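Local coordinates for protein N5-carboxyaminoimidazole ribonucleotide synthetase (Bacillus anthracis, PDB 3R5H) that probably catalyses the ATP-dependent carboxylation of 5-aminoimidazole ribonucleotide to its N5-carboxy form, a step of purine biosynthesis, at residues A[22-27]-A[344-349]; A[111-116]-A[272-277]; A[77-82]-A[98-103]. All coordinates share one frame; numbering follows the deposited sequence.

Contact 1 (22-27 with 344-349) and contact 3 (77-82 with 98-103) both reach the bound AIR and meet directly, since E82 of contact 3 accepts from the backbone N atoms of G23 and G26 in contact 1. Contact 2 (111-116 with 272-277) lies about 25 Å from contact 1, centre to centre, at the ADP and magnesium; it touches contact 3 through a weak Y81 OH to P277 O bond. Contacts 1 and 2 are buried and rich in charge, the first built round a lysine and a phosphate, the second round carboxylates, an arginine and a metal. Contact 3, partly buried, relies more on backbone, amide and apolar groups at a sheet edge.

Contact 1 of 3, residues A[22-27]-A[344-349]; sequences GGQLGR and YGKEEA. With AIR (5-aminoimidazole ribonucleotide), chain D.
Q24 and Y344 meet flat: Q24 CB sits over one face of the Y344 ring, 3.5 Å from its centroid, a CH-pi contact displaced toward CG and CD1. Beyond CB the glutamine bends at chi2 (-89°), which turns its amide to within 7° of the ring plane and brings OE1 round to K346. K346 NZ donates to Q24 OE1 at 2.8 Å, approaching from above the carbonyl plane. The same ammonium reaches AIR O8 on the phosphate at 2.8 Å, and more weakly AIR O5', while K354 O takes a further bond. Extended beyond CG, the lysine thus carries its charge from the loop to the phosphate, and Q24 helps fix its end.

Behind Q24, G23 sits at the N-cap position of helix 24-35, which follows the first strand of a Rossmann-like sheet. The glycines G23 and G26 fit a GxGxxG pattern, but here the turn holds the ribose of AIR: L25 N donates to AIR O2' at 3.2 Å, and G23 CA comes within 3.0 Å of AIR O3'. E82 also binds this turn, through the N atoms of G23 and G26. Loop 344-349 comes from the C-terminal domain, and AIR is held by it and by the N-terminal helix start together.

One turn further along the helix, R27 lays a face of its guanidinium against Y344 O, which lies 3.1 Å above that plane and takes no hydrogen bond from it. R27 NH1 instead donates to P50 O, and R27 NH2 to K34 O of the second subunit. Y344 OH is hydrogen-bonded to H357 ND1.

Contact 2 of 3, residues A[111-116]-A[272-277]; sequences QNRFTE and INELAP. With MG (magnesium ion), chain E; ADP (adenosine-5'-diphosphate), chain C.
Two carboxylates, E116 from the helix and E274 from the strand, have their planes 84° apart; they touch through E116 OE1 on E274 CB at 3.7 Å, with their like-charged oxygens kept apart. The guanidinium of R113, from the same helix as E116, lies to the side of E274, near its OE2. The beta phosphorus of ADP lies at the guanidinium edge, in its plane, whereas E274 OE2 approaches obliquely; at 3.9 Å from R113 NH2 it makes a long salt bridge, a matter of charge with no N-H aimed at it. Strand 270-276 is an outermost strand, within this chain, of the large antiparallel sheet that runs from the ATP-grasp domain into the C-terminal part, and here it presents the nucleotide and metal site to helix 113-122.

R113 NH1 donates to ADP O3A at 3.0 Å, while its NH2 makes a weaker bond to ADP O2A. On the strand, N273 ND2 reaches ADP O1A at 3.2 Å in a nearly straight bond (168°). That phosphate oxygen also binds the magnesium ion, as do a water and E274 OE1, the last at 2.2 Å. N273 and E274 form a classic beta bulge opposite E261, consistent with both successive side chains reaching the phosphates or the metal.

Further along the strand, E116 meets the backbone at L275. CG is anti to the backbone N (chi1 -173°), and the extended chain brings OE2 over the strand. L275 CB packs against E116 OE2 at 3.4 Å, and L275 O crowds the same oxygen at 3.1 Å without a bond. L275 N donates to E116 OE2 at 2.9 Å, from above the carboxylate plane.

Contact 3 of 3, residues A[77-82]-A[98-103]; sequences DVVTYE and AYLPQG. With AIR (5-aminoimidazole ribonucleotide), chain D.
The amide of Q102 lies almost parallel to the Y81 ring, their planes 10° apart, with NE2 3.5 Å from Y81 CE1. This pairing belongs to the edge of the Rossmann-like sheet: strand 78-81 is one of its two outermost strands within the chain, and the loop after helix 88-97 runs beside it, ending in a type I beta turn from L100 to G103. The two courses are 34° apart, and V79 N donates to Y99 O at 2.8 Å, nearly in line with the carbonyl.

At the start of the strand, V78 CG2, anti to its backbone N, touches both Y99 CD2 and P101 CD, the latter at 3.5 Å. The valine and proline cross at about a right angle, and P101 CD in turn stands over the centre of the Y99 ring, whose edge is met by D77 O. V79 CG1 packs obliquely on L100 CD1.

A water bridges V79 O to both N and OE1 of Q102. At the strand end E82 holds the two ribose hydroxyls of AIR, O2' and O3'. T80 OG1, which also bonds H298, donates to Q102 OE1 at 2.7 Å from above the amide plane.

Contact 1 of 3, residues A[22-27]-A[344-349]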
loop_
_atom_site.group_PDB
_atom_site.type_symbol
_atom_site.label_atom_id
_atom_site.label_comp_id
_atom_site.label_asym_id
_atom_site.label_seq_id
_atom_site.Cartn_x
_atom_site.Cartn_y
_atom_site.Cartn_z
ATOM N N GLY A 22 -16.121 7.999 -7.439
ATOM C CA GLY A 22 -15.009 7.187 -7.951
ATOM C C GLY A 22 -13.741 7.965 -8.294
ATOM O O GLY A 22 -12.977 7.544 -9.156
ATOM N N GLY A 23 -13.515 9.091 -7.620
ATOM C CA GLY A 23 -12.258 9.823 -7.761
ATOM C C GLY A 23 -11.103 9.091 -7.062
ATOM O O GLY A 23 -11.219 7.914 -6.717
ATOM N N GLN A 24 -10.011 9.811 -6.847
ATOM C CA GLN A 24 -8.784 9.244 -6.294
ATOM C C GLN A 24 -8.919 8.809 -4.841
ATOM O O GLN A 24 -8.317 7.828 -4.448
ATOM C CB GLN A 24 -7.602 10.209 -6.472
ATOM C CG GLN A 24 -7.658 11.502 -5.681
ATOM C CD GLN A 24 -8.374 12.653 -6.411
ATOM O OE1 GLN A 24 -9.105 12.448 -7.392
ATOM N NE2 GLN A 24 -8.155 13.871 -5.927
ATOM N N LEU A 25 -9.728 9.520 -4.057
ATOM C CA LEU A 25 -9.994 9.105 -2.670
ATOM C C LEU A 25 -10.645 7.723 -2.616
ATOM O O LEU A 25 -10.162 6.825 -1.901
ATOM C CB LEU A 25 -10.812 10.160 -1.912
ATOM C CG LEU A 25 -10.266 11.594 -2.024
ATOM C CD1 LEU A 25 -11.112 12.557 -1.220
ATOM C CD2 LEU A 25 -8.811 11.678 -1.572
ATOM N N GLY A 26 -11.702 7.539 -3.409
ATOM C CA GLY A 26 -12.326 6.213 -3.568
ATOM C C GLY A 26 -11.361 5.162 -4.087
ATOM O O GLY A 26 -11.358 4.026 -3.633
ATOM N N ARG A 27 -10.511 5.535 -5.027
ATOM C CA ARG A 27 -9.522 4.597 -5.555
ATOM C C ARG A 27 -8.548 4.102 -4.469
ATOM O O ARG A 27 -8.281 2.915 -4.349
ATOM C CB ARG A 27 -8.752 5.236 -6.726
ATOM C CG ARG A 27 -7.627 4.363 -7.322
ATOM C CD ARG A 27 -6.838 5.182 -8.299
ATOM N NE ARG A 27 -5.674 4.491 -8.869
ATOM C CZ ARG A 27 -5.664 3.825 -10.024
ATOM N NH1 ARG A 27 -6.781 3.676 -10.743
ATOM N NH2 ARG A 27 -4.530 3.294 -10.463
ATOM N N TYR A 344 -3.208 8.528 -10.317
ATOM C CA TYR A 344 -4.576 8.080 -10.062
ATOM C C TYR A 344 -5.289 7.472 -11.271
ATOM O O TYR A 344 -6.409 6.988 -11.149
ATOM C CB TYR A 344 -5.424 9.231 -9.502
ATOM C CG TYR A 344 -4.829 10.011 -8.348
ATOM C CD1 TYR A 344 -4.979 11.384 -8.288
ATOM C CD2 TYR A 344 -4.139 9.375 -7.299
ATOM C CE1 TYR A 344 -4.463 12.134 -7.218
ATOM C CE2 TYR A 344 -3.593 10.122 -6.241
ATOM C CZ TYR A 344 -3.766 11.496 -6.216
ATOM O OH TYR A 344 -3.260 12.250 -5.183
ATOM N N GLY A 345 -4.645 7.476 -12.429
ATOM C CA GLY A 345 -5.242 6.868 -13.611
ATOM C C GLY A 345 -6.324 7.701 -14.271
ATOM O O GLY A 345 -7.207 7.150 -14.930
ATOM N N LYS A 346 -6.284 9.021 -14.091
ATOM C CA LYS A 346 -7.289 9.883 -14.720
ATOM C C LYS A 346 -7.049 9.979 -16.232
ATOM O O LYS A 346 -5.912 10.131 -16.680
ATOM C CB LYS A 346 -7.348 11.266 -14.066
ATOM C CG LYS A 346 -8.164 11.285 -12.777
ATOM C CD LYS A 346 -7.939 12.540 -11.953
ATOM C CE LYS A 346 -8.780 12.524 -10.674
ATOM N NZ LYS A 346 -8.717 13.790 -9.876
ATOM N N GLU A 347 -8.131 9.839 -16.996
ATOM C CA GLU A 347 -8.071 9.814 -18.458
ATOM C C GLU A 347 -7.697 11.182 -18.993
ATOM O O GLU A 347 -6.704 11.349 -19.706
ATOM C CB GLU A 347 -9.436 9.426 -19.029
ATOM C CG GLU A 347 -9.634 7.956 -19.299
ATOM C CD GLU A 347 -10.732 7.711 -20.323
ATOM O OE1 GLU A 347 -11.561 6.800 -20.104
ATOM O OE2 GLU A 347 -10.764 8.434 -21.348
ATOM N N GLU A 348 -8.499 12.165 -18.618
ATOM C CA GLU A 348 -8.381 13.513 -19.146
ATOM C C GLU A 348 -7.596 14.393 -18.180
ATOM O O GLU A 348 -8.060 14.679 -17.085
ATOM C CB GLU A 348 -9.795 14.072 -19.366
ATOM C CG GLU A 348 -9.879 15.511 -19.862
ATOM C CD GLU A 348 -11.305 16.048 -19.812
ATOM O OE1 GLU A 348 -12.033 15.739 -18.833
ATOM O OE2 GLU A 348 -11.700 16.782 -20.752
ATOM N N ALA A 349 -6.404 14.815 -18.586
ATOM C CA ALA A 349 -5.638 15.785 -17.804
ATOM C C ALA A 349 -6.161 17.205 -18.041
ATOM O O ALA A 349 -6.623 17.546 -19.140
ATOM C CB ALA A 349 -4.156 15.695 -18.133
HETATM N N1 AIR D . -12.454 15.038 -3.789
HETATM C C2 AIR D . -13.666 14.911 -3.209
HETATM N N3 AIR D . -13.924 15.994 -2.427
HETATM C C4 AIR D . -12.869 16.843 -2.488
HETATM C C5 AIR D . -11.999 16.197 -3.340
HETATM N N6 AIR D . -10.786 16.700 -3.690
HETATM C "C1'" AIR D . -11.769 14.097 -4.724
HETATM C "C2'" AIR D . -12.647 12.892 -4.972
HETATM C "C3'" AIR D . -13.382 13.280 -6.250
HETATM C "C4'" AIR D . -12.271 13.948 -7.032
HETATM O "O4'" AIR D . -11.563 14.683 -6.024
HETATM O "O2'" AIR D . -11.766 11.779 -5.156
HETATM O "O3'" AIR D . -13.988 12.189 -6.954
HETATM C "C5'" AIR D . -12.776 14.840 -8.152
HETATM O "O5'" AIR D . -11.727 14.927 -9.115
HETATM P P AIR D . -12.002 15.297 -10.662
HETATM O O6 AIR D . -12.737 16.616 -10.580
HETATM O O7 AIR D . -12.848 14.159 -11.191
HETATM O O8 AIR D . -10.615 15.364 -11.252
#

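Contact 2 of 3, residues A[111-116]-A[272-277]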
loop_
_atom_site.group_PDB
_atom_site.type_symbol
_atom_site.label_atom_id
_atom_site.label_comp_id
_atom_site.label_asym_id
_atom_site.label_seq_id
_atom_site.Cartn_x
_atom_site.Cartn_y
_atom_site.Cartn_z
ATOM N N GLN A 111 -21.384 20.811 5.390
ATOM C CA GLN A 111 -21.655 21.323 4.046
ATOM C C GLN A 111 -21.854 22.838 4.011
ATOM O O GLN A 111 -21.767 23.444 2.958
ATOM C CB GLN A 111 -22.840 20.584 3.406
ATOM C CG GLN A 111 -22.577 19.087 3.198
ATOM C CD GLN A 111 -21.156 18.798 2.705
ATOM O OE1 GLN A 111 -20.805 19.058 1.537
ATOM N NE2 GLN A 111 -20.323 18.269 3.605
ATOM N N ASN A 112 -22.093 23.442 5.161
ATOM C CA ASN A 112 -22.327 24.879 5.238
ATOM C C ASN A 112 -21.352 25.479 6.237
ATOM O O ASN A 112 -21.272 25.021 7.373
ATOM C CB ASN A 112 -23.794 25.153 5.634
ATOM C CG ASN A 112 -24.146 26.638 5.657
ATOM O OD1 ASN A 112 -23.575 27.414 6.433
ATOM N ND2 ASN A 112 -25.135 27.034 4.831
ATOM N N ARG A 113 -20.605 26.488 5.792
ATOM C CA ARG A 113 -19.521 27.070 6.572
ATOM C C ARG A 113 -20.012 27.635 7.901
ATOM O O ARG A 113 -19.361 27.469 8.932
ATOM C CB ARG A 113 -18.808 28.168 5.775
ATOM C CG ARG A 113 -17.953 27.666 4.606
ATOM C CD ARG A 113 -17.031 28.798 4.143
ATOM N NE ARG A 113 -16.280 28.504 2.917
ATOM C CZ ARG A 113 -15.024 28.059 2.900
ATOM N NH1 ARG A 113 -14.418 27.834 1.738
ATOM N NH2 ARG A 113 -14.367 27.836 4.033
ATOM N N PHE A 114 -21.161 28.300 7.859
ATOM C CA PHE A 114 -21.763 28.871 9.053
ATOM C C PHE A 114 -22.167 27.774 10.027
ATOM O O PHE A 114 -21.840 27.842 11.209
ATOM C CB PHE A 114 -22.976 29.753 8.693
ATOM C CG PHE A 114 -23.574 30.478 9.870
ATOM C CD1 PHE A 114 -22.946 31.603 10.408
ATOM C CD2 PHE A 114 -24.761 30.023 10.452
ATOM C CE1 PHE A 114 -23.489 32.274 11.508
ATOM C CE2 PHE A 114 -25.329 30.692 11.548
ATOM C CZ PHE A 114 -24.685 31.820 12.079
ATOM N N THR A 115 -22.880 26.766 9.526
ATOM C CA THR A 115 -23.303 25.642 10.349
ATOM C C THR A 115 -22.097 24.938 10.989
ATOM O O THR A 115 -22.151 24.563 12.169
ATOM C CB THR A 115 -24.154 24.656 9.533
ATOM O OG1 THR A 115 -25.306 25.339 9.009
ATOM C CG2 THR A 115 -24.634 23.504 10.376
ATOM N N GLU A 116 -21.032 24.760 10.202
ATOM C CA GLU A 116 -19.807 24.095 10.623
ATOM C C GLU A 116 -19.180 24.854 11.781
ATOM O O GLU A 116 -18.858 24.273 12.806
ATOM C CB GLU A 116 -18.828 24.040 9.442
ATOM C CG GLU A 116 -17.548 23.243 9.642
ATOM C CD GLU A 116 -16.659 23.236 8.374
ATOM O OE1 GLU A 116 -16.303 24.324 7.853
ATOM O OE2 GLU A 116 -16.325 22.137 7.886
ATOM N N ILE A 272 -9.677 26.664 14.223
ATOM C CA ILE A 272 -10.173 25.662 13.290
ATOM C C ILE A 272 -10.704 26.392 12.058
ATOM O O ILE A 272 -11.564 27.257 12.166
ATOM C CB ILE A 272 -11.314 24.809 13.877
ATOM C CG1 ILE A 272 -11.030 24.376 15.336
ATOM C CG2 ILE A 272 -11.660 23.633 12.920
ATOM C CD1 ILE A 272 -9.846 23.456 15.514
ATOM N N ASN A 273 -10.187 26.034 10.897
ATOM C CA ASN A 273 -10.624 26.628 9.644
ATOM C C ASN A 273 -11.781 25.836 9.035
ATOM O O ASN A 273 -12.849 26.387 8.788
ATOM C CB ASN A 273 -9.443 26.693 8.669
ATOM C CG ASN A 273 -9.835 27.173 7.293
ATOM O OD1 ASN A 273 -10.680 28.053 7.141
ATOM N ND2 ASN A 273 -9.182 26.623 6.276
ATOM N N GLU A 274 -11.565 24.551 8.779
ATOM C CA GLU A 274 -12.598 23.730 8.153
ATOM C C GLU A 274 -12.418 22.237 8.388
ATOM O O GLU A 274 -11.341 21.766 8.783
ATOM C CB GLU A 274 -12.780 24.063 6.645
ATOM C CG GLU A 274 -11.556 23.845 5.806
ATOM C CD GLU A 274 -11.779 24.065 4.315
ATOM O OE1 GLU A 274 -10.737 24.129 3.589
ATOM O OE2 GLU A 274 -12.964 24.162 3.871
ATOM N N LEU A 275 -13.515 21.513 8.195
ATOM C CA LEU A 275 -13.578 20.089 8.407
ATOM C C LEU A 275 -13.974 19.392 7.121
ATOM O O LEU A 275 -14.754 19.938 6.318
ATOM C CB LEU A 275 -14.597 19.762 9.499
ATOM C CG LEU A 275 -14.521 20.521 10.818
ATOM C CD1 LEU A 275 -15.662 20.102 11.765
ATOM C CD2 LEU A 275 -13.143 20.307 11.476
ATOM N N ALA A 276 -13.429 18.194 6.928
ATOM C CA ALA A 276 -13.833 17.314 5.838
ATOM C C ALA A 276 -14.034 15.921 6.413
ATOM O O ALA A 276 -13.094 15.335 6.960
ATOM C CB ALA A 276 -12.770 17.305 4.718
ATOM N N PRO A 277 -15.268 15.392 6.319
ATOM C CA PRO A 277 -15.611 14.076 6.897
ATOM C C PRO A 277 -15.253 12.907 5.961
ATOM O O PRO A 277 -16.110 12.112 5.572
ATOM C CB PRO A 277 -17.126 14.179 7.120
ATOM C CG PRO A 277 -17.608 15.145 6.059
ATOM C CD PRO A 277 -16.429 16.044 5.674
HETATM MG MG MG E . -9.171 25.238 2.603
HETATM P PB ADP C . -11.275 26.704 0.650
HETATM O O1B ADP C . -12.112 27.097 -0.532
HETATM O O2B ADP C . -11.876 25.533 1.364
HETATM O O3B ADP C . -9.804 26.565 0.359
HETATM P PA ADP C . -10.540 28.323 2.938
HETATM O O1A ADP C . -9.564 27.202 3.185
HETATM O O2A ADP C . -11.521 28.714 4.014
HETATM O O3A ADP C . -11.406 27.996 1.612
HETATM O "O5'" ADP C . -9.710 29.648 2.573
HETATM C "C5'" ADP C . -8.705 29.604 1.562
HETATM C "C4'" ADP C . -7.426 30.244 2.075
HETATM O "O4'" ADP C . -7.671 31.612 2.427
HETATM C "C3'" ADP C . -6.908 29.570 3.336
HETATM O "O3'" ADP C . -5.968 28.539 3.032
HETATM C "C2'" ADP C . -6.244 30.703 4.084
HETATM O "O2'" ADP C . -4.904 30.854 3.594
HETATM C "C1'" ADP C . -7.009 31.934 3.658
HETATM N N9 ADP C . -8.010 32.277 4.696
HETATM C C8 ADP C . -9.304 31.889 4.724
HETATM N N7 ADP C . -9.947 32.380 5.811
HETATM C C5 ADP C . -9.061 33.113 6.495
HETATM C C6 ADP C . -9.070 33.916 7.735
HETATM N N6 ADP C . -10.191 34.053 8.493
HETATM N N1 ADP C . -7.897 34.510 8.092
HETATM C C2 ADP C . -6.762 34.399 7.381
HETATM N N3 ADP C . -6.696 33.689 6.247
HETATM C C4 ADP C . -7.784 33.037 5.765
HETATM O O HOH W 1 -7.672 23.933 1.595
#

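Contact 3 of 3, residues A[77-82]-A[98-103]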
loop_
_atom_site.group_PDB
_atom_site.type_symbol
_atom_site.label_atom_id
_atom_site.label_comp_id
_atom_site.label_asym_id
_atom_site.label_seq_id
_atom_site.Cartn_x
_atom_site.Cartn_y
_atom_site.Cartn_z
ATOM N N ASP A 77 -22.188 -4.565 1.454
ATOM C CA ASP A 77 -22.350 -4.917 2.855
ATOM C C ASP A 77 -22.160 -3.714 3.756
ATOM O O ASP A 77 -22.648 -3.681 4.886
ATOM C CB ASP A 77 -21.402 -6.048 3.194
ATOM C CG ASP A 77 -21.746 -7.307 2.419
ATOM O OD1 ASP A 77 -22.630 -8.043 2.886
ATOM O OD2 ASP A 77 -21.166 -7.534 1.337
ATOM N N VAL A 78 -21.472 -2.715 3.225
ATOM C CA VAL A 78 -21.302 -1.450 3.907
ATOM C C VAL A 78 -21.084 -0.392 2.836
ATOM O O VAL A 78 -20.478 -0.664 1.795
ATOM C CB VAL A 78 -20.117 -1.485 4.946
ATOM C CG1 VAL A 78 -18.785 -1.761 4.267
ATOM C CG2 VAL A 78 -20.047 -0.193 5.742
ATOM N N VAL A 79 -21.596 0.806 3.091
ATOM C CA VAL A 79 -21.462 1.907 2.143
ATOM C C VAL A 79 -20.727 3.061 2.789
ATOM O O VAL A 79 -20.943 3.365 3.965
ATOM C CB VAL A 79 -22.823 2.405 1.621
ATOM C CG1 VAL A 79 -22.616 3.625 0.719
ATOM C CG2 VAL A 79 -23.553 1.279 0.865
ATOM N N THR A 80 -19.849 3.678 2.003
ATOM C CA THR A 80 -19.174 4.901 2.382
ATOM C C THR A 80 -19.161 5.823 1.166
ATOM O O THR A 80 -19.584 5.449 0.084
ATOM C CB THR A 80 -17.727 4.623 2.897
ATOM O OG1 THR A 80 -17.109 5.848 3.322
ATOM C CG2 THR A 80 -16.878 3.977 1.808
ATOM N N TYR A 81 -18.665 7.028 1.360
ATOM C CA TYR A 81 -18.674 8.024 0.318
ATOM C C TYR A 81 -17.306 8.694 0.288
ATOM O O TYR A 81 -16.633 8.788 1.321
ATOM C CB TYR A 81 -19.791 9.056 0.605
ATOM C CG TYR A 81 -19.606 9.761 1.921
ATOM C CD1 TYR A 81 -20.231 9.304 3.081
ATOM C CD2 TYR A 81 -18.765 10.871 2.016
ATOM C CE1 TYR A 81 -20.035 9.951 4.298
ATOM C CE2 TYR A 81 -18.557 11.512 3.223
ATOM C CZ TYR A 81 -19.186 11.051 4.352
ATOM O OH TYR A 81 -18.964 11.707 5.527
ATOM N N GLU A 82 -16.904 9.143 -0.897
ATOM C CA GLU A 82 -15.894 10.195 -1.025
ATOM C C GLU A 82 -16.538 11.521 -1.488
ATOM O O GLU A 82 -16.037 12.618 -1.220
ATOM C CB GLU A 82 -14.775 9.760 -1.986
ATOM C CG GLU A 82 -15.263 9.380 -3.367
ATOM C CD GLU A 82 -14.409 9.965 -4.488
ATOM O OE1 GLU A 82 -13.173 9.815 -4.450
ATOM O OE2 GLU A 82 -14.989 10.543 -5.428
ATOM N N ALA A 98 -29.684 0.799 4.056
ATOM C CA ALA A 98 -28.404 0.124 3.819
ATOM C C ALA A 98 -27.561 0.263 5.087
ATOM O O ALA A 98 -28.070 0.695 6.115
ATOM C CB ALA A 98 -27.692 0.712 2.625
ATOM N N TYR A 99 -26.288 -0.118 5.027
ATOM C CA TYR A 99 -25.429 0.036 6.192
ATOM C C TYR A 99 -24.450 1.176 5.904
ATOM O O TYR A 99 -23.506 1.006 5.127
ATOM C CB TYR A 99 -24.732 -1.285 6.575
ATOM C CG TYR A 99 -23.871 -1.159 7.817
ATOM C CD1 TYR A 99 -24.346 -0.486 8.950
ATOM C CD2 TYR A 99 -22.599 -1.694 7.866
ATOM C CE1 TYR A 99 -23.566 -0.351 10.106
ATOM C CE2 TYR A 99 -21.799 -1.568 9.021
ATOM C CZ TYR A 99 -22.300 -0.898 10.131
ATOM O OH TYR A 99 -21.550 -0.748 11.263
ATOM N N LEU A 100 -24.742 2.339 6.494
ATOM C CA LEU A 100 -23.933 3.557 6.376
ATOM C C LEU A 100 -23.454 4.001 7.785
ATOM O O LEU A 100 -23.996 4.950 8.349
ATOM C CB LEU A 100 -24.748 4.690 5.724
ATOM C CG LEU A 100 -24.011 5.958 5.252
ATOM C CD1 LEU A 100 -23.431 5.773 3.864
ATOM C CD2 LEU A 100 -24.928 7.170 5.267
ATOM N N PRO A 101 -22.419 3.335 8.340
ATOM C CA PRO A 101 -21.979 3.618 9.736
ATOM C C PRO A 101 -21.527 5.058 10.024
ATOM O O PRO A 101 -21.614 5.505 11.180
ATOM C CB PRO A 101 -20.796 2.653 9.953
ATOM C CG PRO A 101 -20.375 2.219 8.582
ATOM C CD PRO A 101 -21.621 2.264 7.718
ATOM N N GLN A 102 -21.049 5.768 9.005
ATOM C CA GLN A 102 -20.696 7.189 9.157
ATOM C C GLN A 102 -21.914 8.058 9.476
ATOM O O GLN A 102 -21.769 9.160 10.032
ATOM C CB GLN A 102 -20.018 7.744 7.894
ATOM C CG GLN A 102 -18.686 7.092 7.527
ATOM C CD GLN A 102 -18.274 7.434 6.110
ATOM O OE1 GLN A 102 -18.784 6.849 5.144
ATOM N NE2 GLN A 102 -17.381 8.420 5.969
ATOM N N GLY A 103 -23.102 7.584 9.091
ATOM C CA GLY A 103 -24.334 8.352 9.281
ATOM C C GLY A 103 -24.345 9.604 8.426
ATOM O O GLY A 103 -23.534 9.753 7.506
HETATM N N1 AIR D . -12.454 15.038 -3.789
HETATM C C2 AIR D . -13.666 14.911 -3.209
HETATM N N3 AIR D . -13.924 15.994 -2.427
HETATM C C4 AIR D . -12.869 16.843 -2.488
HETATM C C5 AIR D . -11.999 16.197 -3.340
HETATM N N6 AIR D . -10.786 16.700 -3.690
HETATM C "C1'" AIR D . -11.769 14.097 -4.724
HETATM C "C2'" AIR D . -12.647 12.892 -4.972
HETATM C "C3'" AIR D . -13.382 13.280 -6.250
HETATM C "C4'" AIR D . -12.271 13.948 -7.032
HETATM O "O4'" AIR D . -11.563 14.683 -6.024
HETATM O "O2'" AIR D . -11.766 11.779 -5.156
HETATM O "O3'" AIR D . -13.988 12.189 -6.954
HETATM C "C5'" AIR D . -12.776 14.840 -8.152
HETATM O "O5'" AIR D . -11.727 14.927 -9.115
HETATM P P AIR D . -12.002 15.297 -10.662
HETATM O O6 AIR D . -12.737 16.616 -10.580
HETATM O O7 AIR D . -12.848 14.159 -11.191
HETATM O O8 AIR D . -10.615 15.364 -11.252
HETATM O O HOH W 2 -20.557 4.961 5.976
HETATM O O HOH W 3 -15.952 9.587 3.882
#